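Local coordinates for A1 protein (Enterobacteria phage Qbeta, PDB 3RLK) that forms the read-through extension of a minor coat protein, probably a structural component of the phage particle, folded around a beta-barrel, at residues A[41-55]-A[118-132]. Residues are numbered along the deposited sequence; the frame is centred on the assembly and turned at random.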
ATOM      1  N   TYR A  41      19.339 -10.464  -6.579  1.00 14.59           N
ATOM      2  CA  TYR A  41      19.528 -10.825  -7.966  1.00 16.04           C
ATOM      3  C   TYR A  41      20.576  -9.977  -8.676  1.00 17.45           C
ATOM      4  O   TYR A  41      21.458 -10.513  -9.393  1.00 16.72           O
ATOM      5  CB  TYR A  41      18.154 -10.803  -8.672  1.00 14.48           C
ATOM      6  CG  TYR A  41      18.190 -10.999 -10.148  1.00 16.34           C
ATOM      7  CD1 TYR A  41      18.326 -12.286 -10.691  1.00 20.63           C
ATOM      8  CD2 TYR A  41      18.019  -9.921 -11.011  1.00 18.17           C
ATOM      9  CE1 TYR A  41      18.290 -12.494 -12.116  1.00 19.90           C
ATOM     10  CE2 TYR A  41      17.991 -10.112 -12.415  1.00 20.25           C
ATOM     11  CZ  TYR A  41      18.120 -11.389 -12.931  1.00 20.05           C
ATOM     12  OH  TYR A  41      18.099 -11.544 -14.291  1.00 27.60           O
ATOM     13  N   GLU A  42      20.518  -8.657  -8.481  1.00 16.02           N
ATOM     14  CA  GLU A  42      21.534  -7.799  -9.032  1.00 17.56           C
ATOM     15  C   GLU A  42      21.768  -6.660  -8.027  1.00 17.13           C
ATOM     16  O   GLU A  42      20.794  -6.066  -7.587  1.00 16.58           O
ATOM     17  CB  GLU A  42      21.058  -7.262 -10.382  1.00 18.36           C
ATOM     18  CG  GLU A  42      22.056  -6.355 -11.090  1.00 22.91           C
ATOM     19  CD  GLU A  42      21.428  -5.600 -12.267  1.00 29.36           C
ATOM     20  OE1 GLU A  42      20.457  -6.101 -12.877  1.00 34.62           O
ATOM     21  OE2 GLU A  42      21.877  -4.485 -12.579  1.00 31.87           O
ATOM     22  N   PRO A  43      23.041  -6.373  -7.668  1.00 17.19           N
ATOM     23  CA  PRO A  43      23.423  -5.254  -6.828  1.00 17.67           C
ATOM     24  C   PRO A  43      22.986  -3.904  -7.456  1.00 17.55           C
ATOM     25  O   PRO A  43      22.791  -3.858  -8.670  1.00 16.51           O
ATOM     26  CB  PRO A  43      24.974  -5.286  -6.869  1.00 18.12           C
ATOM     27  CG  PRO A  43      25.336  -6.652  -7.338  1.00 18.09           C
ATOM     28  CD  PRO A  43      24.213  -7.108  -8.207  1.00 18.36           C
ATOM     29  N   PRO A  44      22.868  -2.840  -6.636  1.00 16.45           N
ATOM     30  CA  PRO A  44      22.657  -1.487  -7.179  1.00 17.85           C
ATOM     31  C   PRO A  44      23.761  -1.092  -8.155  1.00 19.11           C
ATOM     32  O   PRO A  44      24.930  -1.508  -8.024  1.00 18.20           O
ATOM     33  CB  PRO A  44      22.779  -0.554  -5.982  1.00 17.52           C
ATOM     34  CG  PRO A  44      22.706  -1.407  -4.725  1.00 17.72           C
ATOM     35  CD  PRO A  44      22.938  -2.870  -5.155  1.00 17.19           C
ATOM     36  N   THR A  45      23.364  -0.308  -9.131  1.00 18.62           N
ATOM     37  CA  THR A  45      24.273   0.328 -10.067  1.00 21.01           C
ATOM     38  C   THR A  45      24.216   1.849  -9.839  1.00 22.18           C
ATOM     39  O   THR A  45      23.372   2.336  -9.096  1.00 21.62           O
ATOM     40  CB  THR A  45      23.787   0.030 -11.482  1.00 21.78           C
ATOM     41  OG1 THR A  45      22.533   0.687 -11.669  1.00 22.83           O
ATOM     42  CG2 THR A  45      23.598  -1.489 -11.670  1.00 20.06           C
ATOM     43  N   LYS A  46      25.102   2.607 -10.494  1.00 24.73           N
ATOM     44  CA  LYS A  46      25.042   4.083 -10.385  1.00 26.17           C
ATOM     45  C   LYS A  46      23.727   4.733 -10.816  1.00 24.55           C
ATOM     46  O   LYS A  46      23.272   5.726 -10.223  1.00 26.52           O
ATOM     47  CB  LYS A  46      26.222   4.690 -11.149  1.00 27.75           C
ATOM     48  CG  LYS A  46      27.582   4.579 -10.420  1.00 31.78           C
ATOM     49  CD  LYS A  46      28.707   5.015 -11.370  1.00 36.26           C
ATOM     50  CE  LYS A  46      28.261   6.103 -12.350  1.00 38.69           C
ATOM     51  NZ  LYS A  46      28.135   7.478 -11.776  1.00 38.20           N
ATOM     52  N   ASN A  47      23.125   4.206 -11.872  1.00 23.01           N
ATOM     53  CA  ASN A  47      21.833   4.702 -12.351  1.00 21.40           C
ATOM     54  C   ASN A  47      20.605   4.066 -11.671  1.00 20.55           C
ATOM     55  O   ASN A  47      19.498   4.615 -11.698  1.00 18.03           O
ATOM     56  CB  ASN A  47      21.752   4.500 -13.860  1.00 20.54           C
ATOM     57  CG  ASN A  47      22.452   5.619 -14.631  1.00 24.50           C
ATOM     58  OD1 ASN A  47      22.743   5.485 -15.822  1.00 24.90           O
ATOM     59  ND2 ASN A  47      22.684   6.750 -13.963  1.00 26.84           N
ATOM     60  N   ARG A  48      20.818   2.910 -11.069  1.00 17.84           N
ATOM     61  CA  ARG A  48      19.744   2.244 -10.319  1.00 20.20           C
ATOM     62  C   ARG A  48      20.212   1.935  -8.889  1.00 19.50           C
ATOM     63  O   ARG A  48      20.808   0.889  -8.637  1.00 21.50           O
ATOM     64  CB  ARG A  48      19.214   0.973 -11.006  1.00 19.86           C
ATOM     65  CG  ARG A  48      17.828   0.523 -10.482  1.00 20.52           C
ATOM     66  CD  ARG A  48      17.677  -0.981 -10.041  1.00 23.56           C
ATOM     67  NE  ARG A  48      18.295  -1.836 -10.964  1.00 29.87           N
ATOM     68  CZ  ARG A  48      19.333  -2.632 -10.778  1.00 22.82           C
ATOM     69  NH1 ARG A  48      19.938  -2.926  -9.611  1.00 20.82           N
ATOM     70  NH2 ARG A  48      19.717  -3.211 -11.855  1.00 23.28           N
ATOM     71  N   PRO A  49      19.960   2.863  -7.958  1.00 20.51           N
ATOM     72  CA  PRO A  49      20.639   2.825  -6.664  1.00 20.77           C
ATOM     73  C   PRO A  49      19.996   1.821  -5.698  1.00 20.08           C
ATOM     74  O   PRO A  49      20.174   1.954  -4.512  1.00 21.79           O
ATOM     75  CB  PRO A  49      20.549   4.301  -6.158  1.00 22.38           C
ATOM     76  CG  PRO A  49      19.370   4.870  -6.886  1.00 22.16           C
ATOM     77  CD  PRO A  49      19.358   4.184  -8.239  1.00 20.98           C
ATOM     78  N   TRP A  50      19.280   0.831  -6.218  1.00 18.30           N
ATOM     79  CA  TRP A  50      18.617  -0.187  -5.351  1.00 16.10           C
ATOM     80  C   TRP A  50      18.902  -1.578  -5.933  1.00 15.84           C
ATOM     81  O   TRP A  50      19.041  -1.697  -7.131  1.00 16.14           O
ATOM     82  CB  TRP A  50      17.096   0.072  -5.225  1.00 15.82           C
ATOM     83  CG  TRP A  50      16.340   0.196  -6.514  1.00 15.01           C
ATOM     84  CD1 TRP A  50      15.812  -0.808  -7.239  1.00 16.23           C
ATOM     85  CD2 TRP A  50      16.017   1.404  -7.194  1.00 19.63           C
ATOM     86  NE1 TRP A  50      15.193  -0.324  -8.339  1.00 17.88           N
ATOM     87  CE2 TRP A  50      15.297   1.041  -8.344  1.00 20.58           C
ATOM     88  CE3 TRP A  50      16.263   2.770  -6.934  1.00 21.40           C
ATOM     89  CZ2 TRP A  50      14.815   1.989  -9.264  1.00 22.79           C
ATOM     90  CZ3 TRP A  50      15.817   3.720  -7.871  1.00 19.87           C
ATOM     91  CH2 TRP A  50      15.104   3.318  -9.015  1.00 20.90           C
ATOM     92  N   PRO A  51      18.949  -2.630  -5.078  1.00 15.78           N
ATOM     93  CA  PRO A  51      19.182  -3.926  -5.670  1.00 15.58           C
ATOM     94  C   PRO A  51      17.959  -4.393  -6.425  1.00 14.58           C
ATOM     95  O   PRO A  51      16.846  -3.857  -6.250  1.00 13.26           O
ATOM     96  CB  PRO A  51      19.389  -4.847  -4.469  1.00 16.29           C
ATOM     97  CG  PRO A  51      19.376  -3.999  -3.205  1.00 18.50           C
ATOM     98  CD  PRO A  51      18.819  -2.654  -3.603  1.00 15.74           C
ATOM     99  N   ILE A  52      18.097  -5.469  -7.169  1.00 12.29           N
ATOM    100  CA  ILE A  52      16.898  -6.228  -7.574  1.00 13.49           C
ATOM    101  C   ILE A  52      16.999  -7.514  -6.803  1.00 13.48           C
ATOM    102  O   ILE A  52      18.070  -8.169  -6.784  1.00 16.27           O
ATOM    103  CB  ILE A  52      16.788  -6.471  -9.113  1.00 13.37           C
ATOM    104  CG1 ILE A  52      16.733  -5.115  -9.829  1.00 13.99           C
ATOM    105  CG2 ILE A  52      15.584  -7.331  -9.446  1.00 17.80           C
ATOM    106  CD1 ILE A  52      16.691  -5.172 -11.344  1.00 16.67           C
ATOM    107  N   TYR A  53      15.886  -7.895  -6.220  1.00 11.01           N
ATOM    108  CA  TYR A  53      15.795  -9.150  -5.473  1.00 12.93           C
ATOM    109  C   TYR A  53      15.140 -10.249  -6.309  1.00 12.35           C
ATOM    110  O   TYR A  53      14.416 -10.025  -7.303  1.00 13.91           O
ATOM    111  CB  TYR A  53      14.978  -8.951  -4.186  1.00 11.82           C
ATOM    112  CG  TYR A  53      15.633  -7.987  -3.220  1.00 14.79           C
ATOM    113  CD1 TYR A  53      16.429  -8.450  -2.186  1.00 13.76           C
ATOM    114  CD2 TYR A  53      15.416  -6.591  -3.326  1.00 16.99           C
ATOM    115  CE1 TYR A  53      17.055  -7.559  -1.285  1.00 14.70           C
ATOM    116  CE2 TYR A  53      16.019  -5.702  -2.439  1.00 14.91           C
ATOM    117  CZ  TYR A  53      16.833  -6.204  -1.414  1.00 16.87           C
ATOM    118  OH  TYR A  53      17.448  -5.338  -0.526  1.00 15.25           O
ATOM    119  N   ASN A  54      15.411 -11.460  -5.877  1.00 12.03           N
ATOM    120  CA  ASN A  54      14.662 -12.595  -6.342  1.00 11.81           C
ATOM    121  C   ASN A  54      13.448 -12.700  -5.446  1.00 10.15           C
ATOM    122  O   ASN A  54      13.588 -12.822  -4.215  1.00 12.88           O
ATOM    123  CB  ASN A  54      15.527 -13.838  -6.167  1.00 11.22           C
ATOM    124  CG  ASN A  54      16.562 -14.021  -7.289  1.00 14.92           C
ATOM    125  OD1 ASN A  54      16.283 -13.811  -8.464  1.00 25.47           O
ATOM    126  ND2 ASN A  54      17.738 -14.464  -6.924  1.00 22.27           N
ATOM    127  N   ALA A  55      12.248 -12.670  -6.033  1.00 10.49           N
ATOM    128  CA  ALA A  55      11.026 -12.863  -5.283  1.00 12.10           C
ATOM    129  C   ALA A  55      10.697 -14.299  -4.991  1.00 13.65           C
ATOM    130  O   ALA A  55      10.614 -15.087  -5.932  1.00 12.45           O
ATOM    131  CB  ALA A  55       9.803 -12.122  -5.990  1.00 12.60           C
ATOM    132  N   ARG A 118      10.320  -2.758  -2.847  1.00 13.75           N
ATOM    133  CA  ARG A 118      11.535  -3.467  -3.378  1.00 11.73           C
ATOM    134  C   ARG A 118      11.276  -3.903  -4.780  1.00 11.95           C
ATOM    135  O   ARG A 118      10.157  -4.335  -5.112  1.00 12.35           O
ATOM    136  CB  ARG A 118      11.943  -4.670  -2.495  1.00 12.45           C
ATOM    137  CG  ARG A 118      12.609  -4.196  -1.203  1.00  8.78           C
ATOM    138  CD  ARG A 118      13.175  -5.352  -0.366  1.00 11.98           C
ATOM    139  NE  ARG A 118      13.929  -4.804   0.757  1.00 15.49           N
ATOM    140  CZ  ARG A 118      14.608  -5.515   1.665  1.00 16.52           C
ATOM    141  NH1 ARG A 118      14.716  -6.822   1.562  1.00 18.02           N
ATOM    142  NH2 ARG A 118      15.210  -4.865   2.687  1.00 19.33           N
ATOM    143  N   GLU A 119      12.297  -3.838  -5.643  1.00 10.01           N
ATOM    144  CA  GLU A 119      12.117  -4.394  -7.002  1.00 12.27           C
ATOM    145  C   GLU A 119      12.497  -5.872  -7.012  1.00 13.13           C
ATOM    146  O   GLU A 119      13.562  -6.233  -6.466  1.00 11.00           O
ATOM    147  CB  GLU A 119      13.056  -3.639  -7.950  1.00 12.77           C
ATOM    148  CG  GLU A 119      12.721  -3.876  -9.423  1.00 15.99           C
ATOM    149  CD  GLU A 119      13.106  -2.686 -10.268  1.00 22.88           C
ATOM    150  OE1 GLU A 119      14.167  -2.091  -9.989  1.00 23.65           O
ATOM    151  OE2 GLU A 119      12.333  -2.345 -11.173  1.00 26.62           O
ATOM    152  N   GLY A 120      11.694  -6.731  -7.635  1.00 12.67           N
ATOM    153  CA  GLY A 120      12.119  -8.155  -7.601  1.00 14.06           C
ATOM    154  C   GLY A 120      11.747  -8.909  -8.873  1.00 15.77           C
ATOM    155  O   GLY A 120      10.791  -8.559  -9.607  1.00 14.68           O
ATOM    156  N   LYS A 121      12.510  -9.975  -9.082  1.00 16.45           N
ATOM    157  CA  LYS A 121      12.372 -10.813 -10.240  1.00 18.58           C
ATOM    158  C   LYS A 121      11.529 -12.069  -9.866  1.00 17.90           C
ATOM    159  O   LYS A 121      11.906 -12.811  -9.007  1.00 16.79           O
ATOM    160  CB  LYS A 121      13.737 -11.248 -10.782  1.00 17.96           C
ATOM    161  CG  LYS A 121      13.540 -12.081 -12.113  1.00 21.54           C
ATOM    162  CD  LYS A 121      14.820 -12.715 -12.559  1.00 25.93           C
ATOM    163  CE  LYS A 121      14.599 -13.528 -13.846  1.00 27.48           C
ATOM    164  NZ  LYS A 121      14.208 -12.656 -15.059  1.00 31.93           N
ATOM    165  N   LYS A 122      10.381 -12.249 -10.506  1.00 17.95           N
ATOM    166  CA  LYS A 122       9.542 -13.438 -10.225  1.00 17.61           C
ATOM    167  C   LYS A 122      10.028 -14.725 -10.881  1.00 18.33           C
ATOM    168  O   LYS A 122      10.739 -14.696 -11.897  1.00 18.71           O
ATOM    169  CB  LYS A 122       8.111 -13.178 -10.675  1.00 19.63           C
ATOM    170  CG  LYS A 122       7.507 -11.948  -9.988  1.00 24.72           C
ATOM    171  CD  LYS A 122       6.061 -12.139  -9.498  1.00 29.48           C
ATOM    172  CE  LYS A 122       5.047 -11.964 -10.583  1.00 30.92           C
ATOM    173  NZ  LYS A 122       3.978 -11.014 -10.106  1.00 31.86           N
ATOM    174  N   PRO A 123       9.612 -15.868 -10.327  1.00 17.74           N
ATOM    175  CA  PRO A 123       9.842 -17.099 -11.107  1.00 19.79           C
ATOM    176  C   PRO A 123       8.857 -17.090 -12.315  1.00 21.08           C
ATOM    177  O   PRO A 123       7.881 -16.271 -12.342  1.00 22.21           O
ATOM    178  CB  PRO A 123       9.448 -18.234 -10.118  1.00 20.35           C
ATOM    179  CG  PRO A 123       9.033 -17.591  -8.858  1.00 19.82           C
ATOM    180  CD  PRO A 123       8.914 -16.102  -9.062  1.00 16.70           C
ATOM    181  N   GLY A 124       9.064 -17.960 -13.294  1.00 23.39           N
ATOM    182  CA  GLY A 124       8.115 -18.056 -14.420  1.00 24.99           C
ATOM    183  C   GLY A 124       8.789 -17.785 -15.759  1.00 26.30           C
ATOM    184  O   GLY A 124       9.918 -17.347 -15.785  1.00 26.14           O
ATOM    185  N   ALA A 125       8.083 -18.049 -16.878  1.00 27.92           N
ATOM    186  CA  ALA A 125       8.732 -18.166 -18.195  1.00 28.24           C
ATOM    187  C   ALA A 125       9.479 -16.900 -18.598  1.00 29.04           C
ATOM    188  O   ALA A 125      10.604 -16.961 -19.148  1.00 29.05           O
ATOM    189  CB  ALA A 125       7.712 -18.527 -19.285  1.00 28.45           C
ATOM    190  N   PHE A 126       8.828 -15.762 -18.362  1.00 28.82           N
ATOM    191  CA  PHE A 126       9.352 -14.466 -18.786  1.00 28.32           C
ATOM    192  C   PHE A 126      10.163 -13.838 -17.659  1.00 28.39           C
ATOM    193  O   PHE A 126      10.924 -12.851 -17.894  1.00 28.15           O
ATOM    194  CB  PHE A 126       8.213 -13.527 -19.231  1.00 28.41           C
ATOM    195  CG  PHE A 126       7.530 -13.960 -20.506  1.00 28.85           C
ATOM    196  CD1 PHE A 126       6.178 -14.302 -20.521  1.00 32.33           C
ATOM    197  CD2 PHE A 126       8.265 -14.068 -21.708  1.00 34.45           C
ATOM    198  CE1 PHE A 126       5.536 -14.711 -21.732  1.00 30.66           C
ATOM    199  CE2 PHE A 126       7.650 -14.489 -22.917  1.00 34.45           C
ATOM    200  CZ  PHE A 126       6.283 -14.816 -22.925  1.00 34.46           C
ATOM    201  N   GLY A 127       9.987 -14.382 -16.442  1.00 28.22           N
ATOM    202  CA  GLY A 127      10.797 -13.932 -15.297  1.00 27.33           C
ATOM    203  C   GLY A 127      10.584 -12.447 -15.036  1.00 24.76           C
ATOM    204  O   GLY A 127      11.538 -11.655 -15.078  1.00 27.87           O
ATOM    205  N   ASN A 128       9.340 -12.058 -14.802  1.00 23.80           N
ATOM    206  CA  ASN A 128       8.976 -10.643 -14.754  1.00 22.47           C
ATOM    207  C   ASN A 128       9.603  -9.867 -13.594  1.00 20.67           C
ATOM    208  O   ASN A 128       9.595 -10.342 -12.457  1.00 20.25           O
ATOM    209  CB  ASN A 128       7.460 -10.498 -14.687  1.00 23.95           C
ATOM    210  CG  ASN A 128       6.768 -11.038 -15.910  1.00 28.10           C
ATOM    211  OD1 ASN A 128       7.266 -10.898 -17.018  1.00 27.76           O
ATOM    212  ND2 ASN A 128       5.610 -11.658 -15.710  1.00 32.85           N
ATOM    213  N   ILE A 129      10.121  -8.674 -13.868  1.00 18.02           N
ATOM    214  CA  ILE A 129      10.679  -7.852 -12.817  1.00 17.15           C
ATOM    215  C   ILE A 129       9.627  -6.807 -12.430  1.00 15.72           C
ATOM    216  O   ILE A 129       9.186  -6.041 -13.283  1.00 17.39           O
ATOM    217  CB  ILE A 129      12.058  -7.251 -13.197  1.00 17.98           C
ATOM    218  CG1 ILE A 129      13.134  -8.387 -13.295  1.00 19.05           C
ATOM    219  CG2 ILE A 129      12.473  -6.218 -12.166  1.00 14.53           C
ATOM    220  CD1 ILE A 129      14.513  -7.944 -13.890  1.00 17.33           C
ATOM    221  N   GLU A 130       9.209  -6.824 -11.169  1.00 13.48           N
ATOM    222  CA  GLU A 130       8.060  -5.988 -10.736  1.00 13.11           C
ATOM    223  C   GLU A 130       8.431  -5.199  -9.515  1.00 13.72           C
ATOM    224  O   GLU A 130       9.521  -5.413  -8.931  1.00 14.85           O
ATOM    225  CB  GLU A 130       6.831  -6.883 -10.502  1.00 14.52           C
ATOM    226  CG  GLU A 130       6.293  -7.401 -11.849  1.00 15.65           C
ATOM    227  CD  GLU A 130       5.086  -8.332 -11.753  1.00 20.98           C
ATOM    228  OE1 GLU A 130       4.657  -8.595 -10.601  1.00 22.85           O
ATOM    229  OE2 GLU A 130       4.571  -8.747 -12.872  1.00 24.13           O
ATOM    230  N   ARG A 131       7.602  -4.223  -9.149  1.00 11.90           N
ATOM    231  CA  ARG A 131       7.814  -3.513  -7.872  1.00 12.96           C
ATOM    232  C   ARG A 131       6.823  -3.971  -6.816  1.00 11.37           C
ATOM    233  O   ARG A 131       5.577  -4.139  -7.127  1.00 12.05           O
ATOM    234  CB  ARG A 131       7.811  -1.986  -8.077  1.00 13.13           C
ATOM    235  CG  ARG A 131       9.197  -1.575  -8.585  1.00 16.92           C
ATOM    236  CD  ARG A 131       9.148  -0.676  -9.663  1.00 21.77           C
ATOM    237  NE  ARG A 131      10.466  -0.513 -10.354  1.00 23.23           N
ATOM    238  CZ  ARG A 131      10.857   0.622 -10.899  1.00 23.74           C
ATOM    239  NH1 ARG A 131      10.073   1.695 -10.785  1.00 26.75           N
ATOM    240  NH2 ARG A 131      12.027   0.691 -11.548  1.00 18.30           N
ATOM    241  N   PHE A 132       7.347  -4.209  -5.592  1.00 11.20           N
ATOM    242  CA  PHE A 132       6.614  -4.902  -4.543  1.00 11.54           C
ATOM    243  C   PHE A 132       6.503  -3.984  -3.319  1.00 11.15           C
ATOM    244  O   PHE A 132       7.532  -3.504  -2.760  1.00 12.17           O
ATOM    245  CB  PHE A 132       7.333  -6.178  -4.104  1.00 10.02           C
ATOM    246  CG  PHE A 132       7.345  -7.241  -5.121  1.00 13.10           C
ATOM    247  CD1 PHE A 132       6.506  -8.327  -5.004  1.00 12.86           C
ATOM    248  CD2 PHE A 132       8.186  -7.145  -6.203  1.00 13.48           C
ATOM    249  CE1 PHE A 132       6.561  -9.388  -5.988  1.00 11.08           C
ATOM    250  CE2 PHE A 132       8.263  -8.131  -7.170  1.00  9.14           C
ATOM    251  CZ  PHE A 132       7.437  -9.238  -7.091  1.00 14.42           C
TER
HETATM  252  O   HOH W   1      14.633  -3.223  -4.381  1.00 11.80           O
HETATM  253  O   HOH W   2      13.427 -15.282  -8.902  1.00 28.32           O
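Y53 and G120 pair where strands 52-55 and 118-121 run parallel in the mixed sheet of the read-through domain. Y53 N donates to E119 O (2.9 Å), Y53 O takes K121 N, and A55 N reaches K121 O. Where the strands splay, a water bridges P51 O and E119 N.

On the face carrying Y53, the R118 guanidinium lies flat over the tyrosine, planes 4° apart; Y53 OH lies over the guanidinium centre, so the overlap is at the hydroxyl end of the ring, while R118 CD sits over the ring. NH1 of R118 is held from strand 34-38, by L37 O and E38.

On the other face, with I52 and K121, E119, its CG anti to the backbone N (chi1 -166°), extends its carboxylate between W50 and R131. OE1 accepts from W50 NE1 at 2.6 Å, in the indole plane but above the carboxylate plane; OE2 forms a salt bridge with R131, which also pairs with D107. Both oxygens of this buried acid are therefore gripped, which would favour its charged form.

On the same face, the extended K121 chain crosses one face of Y41 with CD 3.8 Å from the ring centroid, then turns at its last torsion (chi4 65°), bringing NZ to G127 O at 2.9 Å.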